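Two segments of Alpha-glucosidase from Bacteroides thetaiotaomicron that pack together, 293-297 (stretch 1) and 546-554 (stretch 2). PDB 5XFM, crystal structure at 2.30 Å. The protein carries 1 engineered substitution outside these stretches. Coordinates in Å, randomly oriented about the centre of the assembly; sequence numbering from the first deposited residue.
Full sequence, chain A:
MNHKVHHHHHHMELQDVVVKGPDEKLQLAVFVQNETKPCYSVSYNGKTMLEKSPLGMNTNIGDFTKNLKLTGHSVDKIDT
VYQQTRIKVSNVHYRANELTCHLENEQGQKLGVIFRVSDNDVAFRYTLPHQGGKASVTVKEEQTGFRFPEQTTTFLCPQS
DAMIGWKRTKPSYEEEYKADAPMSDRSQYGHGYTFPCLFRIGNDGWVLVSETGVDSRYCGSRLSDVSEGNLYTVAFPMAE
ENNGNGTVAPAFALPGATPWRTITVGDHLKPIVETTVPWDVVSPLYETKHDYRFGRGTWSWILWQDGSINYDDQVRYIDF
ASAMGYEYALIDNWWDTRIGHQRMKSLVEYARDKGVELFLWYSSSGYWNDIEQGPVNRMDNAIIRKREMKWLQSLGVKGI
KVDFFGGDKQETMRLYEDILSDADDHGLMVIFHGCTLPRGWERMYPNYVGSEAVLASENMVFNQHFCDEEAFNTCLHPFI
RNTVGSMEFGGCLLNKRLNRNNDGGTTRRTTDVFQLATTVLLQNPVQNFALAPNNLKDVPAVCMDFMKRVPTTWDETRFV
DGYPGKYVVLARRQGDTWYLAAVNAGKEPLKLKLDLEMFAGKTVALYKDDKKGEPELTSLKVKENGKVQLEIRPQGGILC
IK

Stretch 1 (293-297) RFGRG
Stretch 2 546-554: FMKRVPTTW

How do the two backbones lie against each other? Stretch 1 enters as an extended segment, with F294 at phi/psi -97/173 and R296 at -124/143, and is in a strand by G297 (-128/153), which continues along the chain. Stretch 2 comes in as the last part of a helix, F546 and M547 having phi/psi near -59/-49 and -61/-26, with a backbone hydrogen bond from R549 N to F546 O of 2.7 Å. It then opens at V550 (-62/132) and P551 (-87/161, C-gamma endo), bends at T552 (-125/-4) and extends again through T553 and W554. The backbones come nearest where G295 CA lies 5.9 Å from T552 CA. From that point the R296 side chain extends to the carbonyls of M547, K548 and V550, while F294 lies beside T553. No backbone-to-backbone hydrogen bond joins the stretches, and together they bury a modest 283 Å².

Which polar contact links them? R296 points its CA-to-CB bond toward stretch 2 and folds its chain through chi1 -70° (m), chi2 83° (p), chi3 51° (p) and chi4 87°. This brings R296 NH1 to 2.8 Å from V550 O, the sole hydrogen bond across the contact. It is weak despite the short distance, because the angle at the hydrogen is only 123°. R296 NH1 also lies 3.5 Å from K548 O, which sits at the guanidinium edge near its plane, and 3.9 Å from M547 O. The positive group thus lies near several carbonyl oxygens, a favourable electrostatic setting even without further hydrogen bonds to them. R296 NE and NH2 are satisfied elsewhere in the structure.

What do the nonpolar atoms contribute? The methylene R296 CD packs 3.7 Å from T552 CG2, and V550 CG1 (chi1 69°, p) approaches R296 NH1 to 3.7 Å. The F294 CA-to-CB bond points toward stretch 2, with chi1 -43° (m) and chi2 -56°; its ring atom CD2 meets T553 CG2 at 3.9 Å, an oblique van der Waals contact. Both threonines take the p rotamer, T552 at 70° and T553 at 60°, and their CA-to-CB bonds point toward stretch 1. Their hydroxyls are hydrogen-bonded elsewhere.

Why is there a glycine at the closest backbone approach? G295 adopts phi/psi 157/-136, where a CB would jam against the carbonyl O of F294; the backbone itself therefore calls for glycine. That CB would point away from stretch 2, so the demand is local. G295 O lies 3.4 Å from T552 CG2, placing the threonine methyl directly against the peptide.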

# COMPACT_ATOMS: atom_id res chain seq x y z
N ARG A 293 2.05 -3.75 -19.91
CA ARG A 293 2.75 -2.50 -20.10
C ARG A 293 2.26 -1.45 -19.10
O ARG A 293 1.07 -1.15 -19.03
CB ARG A 293 2.58 -2.01 -21.54
CG ARG A 293 3.30 -0.71 -21.87
CD ARG A 293 2.91 -0.24 -23.27
NE ARG A 293 3.59 1.00 -23.66
CZ ARG A 293 3.39 1.62 -24.82
NH1 ARG A 293 2.54 1.12 -25.70
NH2 ARG A 293 4.05 2.73 -25.10
N PHE A 294 3.18 -0.92 -18.30
CA PHE A 294 2.81 0.06 -17.29
C PHE A 294 3.06 1.48 -17.81
O PHE A 294 3.64 1.66 -18.88
CB PHE A 294 3.57 -0.18 -15.99
CG PHE A 294 3.66 -1.63 -15.61
CD1 PHE A 294 2.51 -2.39 -15.47
CD2 PHE A 294 4.89 -2.23 -15.39
CE1 PHE A 294 2.59 -3.73 -15.12
CE2 PHE A 294 4.97 -3.56 -15.04
CZ PHE A 294 3.82 -4.32 -14.90
N GLY A 295 2.62 2.47 -17.05
CA GLY A 295 2.85 3.85 -17.43
C GLY A 295 1.90 4.88 -16.86
O GLY A 295 1.52 4.83 -15.69
N ARG A 296 1.47 5.79 -17.72
CA ARG A 296 0.80 7.01 -17.30
C ARG A 296 -0.56 7.13 -17.96
O ARG A 296 -0.74 6.74 -19.11
CB ARG A 296 1.64 8.24 -17.67
CG ARG A 296 2.92 8.43 -16.88
CD ARG A 296 4.05 7.60 -17.46
NE ARG A 296 4.21 7.81 -18.89
CZ ARG A 296 4.95 8.77 -19.43
NH1 ARG A 296 5.61 9.63 -18.66
NH2 ARG A 296 5.03 8.88 -20.75
N GLY A 297 -1.52 7.64 -17.21
CA GLY A 297 -2.86 7.83 -17.73
C GLY A 297 -3.37 9.24 -17.52
O GLY A 297 -2.94 9.95 -16.61
N PHE A 546 8.42 18.22 -17.40
CA PHE A 546 8.79 17.15 -16.47
C PHE A 546 7.78 16.01 -16.54
O PHE A 546 8.16 14.84 -16.67
CB PHE A 546 8.87 17.65 -15.04
CG PHE A 546 9.01 16.54 -14.02
CD1 PHE A 546 10.26 15.99 -13.75
CD2 PHE A 546 7.91 16.02 -13.38
CE1 PHE A 546 10.39 14.96 -12.84
CE2 PHE A 546 8.04 14.98 -12.47
CZ PHE A 546 9.28 14.46 -12.20
N MET A 547 6.49 16.35 -16.46
CA MET A 547 5.44 15.34 -16.42
C MET A 547 5.45 14.49 -17.69
O MET A 547 4.99 13.35 -17.68
CB MET A 547 4.07 15.98 -16.21
CG MET A 547 3.88 16.53 -14.81
SD MET A 547 4.22 15.28 -13.56
CE MET A 547 2.91 14.11 -13.87
N LYS A 548 5.95 15.06 -18.78
CA LYS A 548 6.13 14.28 -20.00
C LYS A 548 7.18 13.17 -19.86
O LYS A 548 7.12 12.16 -20.57
CB LYS A 548 6.48 15.21 -21.16
CG LYS A 548 5.27 15.86 -21.81
CD LYS A 548 5.66 17.09 -22.61
CE LYS A 548 4.68 17.33 -23.76
NZ LYS A 548 3.94 18.62 -23.63
N ARG A 549 8.14 13.33 -18.95
CA ARG A 549 9.23 12.36 -18.81
C ARG A 549 9.14 11.51 -17.54
O ARG A 549 10.02 10.69 -17.30
CB ARG A 549 10.59 13.06 -18.83
CG ARG A 549 10.82 13.96 -20.03
CD ARG A 549 12.27 14.40 -20.12
NE ARG A 549 12.38 15.84 -20.35
CZ ARG A 549 13.05 16.68 -19.56
NH1 ARG A 549 13.69 16.23 -18.48
NH2 ARG A 549 13.09 17.98 -19.85
N VAL A 550 8.10 11.71 -16.74
CA VAL A 550 7.99 11.02 -15.46
C VAL A 550 7.92 9.48 -15.60
O VAL A 550 7.17 8.95 -16.42
CB VAL A 550 6.76 11.54 -14.66
CG1 VAL A 550 5.44 11.14 -15.31
CG2 VAL A 550 6.82 11.08 -13.21
N PRO A 551 8.73 8.78 -14.80
CA PRO A 551 8.64 7.31 -14.73
C PRO A 551 7.61 6.87 -13.70
O PRO A 551 7.23 7.68 -12.85
CB PRO A 551 10.06 6.89 -14.33
CG PRO A 551 10.73 8.13 -13.79
CD PRO A 551 9.82 9.31 -13.97
N THR A 552 7.14 5.63 -13.79
CA THR A 552 6.21 5.10 -12.80
C THR A 552 6.74 3.79 -12.20
O THR A 552 6.12 3.23 -11.31
CB THR A 552 4.79 4.87 -13.39
OG1 THR A 552 4.80 3.76 -14.30
CG2 THR A 552 4.28 6.11 -14.10
N THR A 553 7.86 3.31 -12.72
CA THR A 553 8.46 2.06 -12.25
C THR A 553 9.91 2.29 -11.83
O THR A 553 10.57 3.20 -12.33
CB THR A 553 8.42 0.97 -13.34
OG1 THR A 553 9.14 1.42 -14.49
CG2 THR A 553 6.98 0.66 -13.73
N TRP A 554 10.42 1.45 -10.93
CA TRP A 554 11.72 1.73 -10.35
C TRP A 554 12.61 0.50 -10.20
O TRP A 554 12.13 -0.62 -10.06
CB TRP A 554 11.53 2.38 -8.98
CG TRP A 554 10.55 3.51 -9.01
CD1 TRP A 554 9.25 3.48 -8.57
CD2 TRP A 554 10.77 4.84 -9.50
NE1 TRP A 554 8.66 4.70 -8.76
CE2 TRP A 554 9.57 5.55 -9.33
CE3 TRP A 554 11.87 5.49 -10.08
CZ2 TRP A 554 9.43 6.89 -9.71
CZ3 TRP A 554 11.73 6.82 -10.45
CH2 TRP A 554 10.52 7.50 -10.26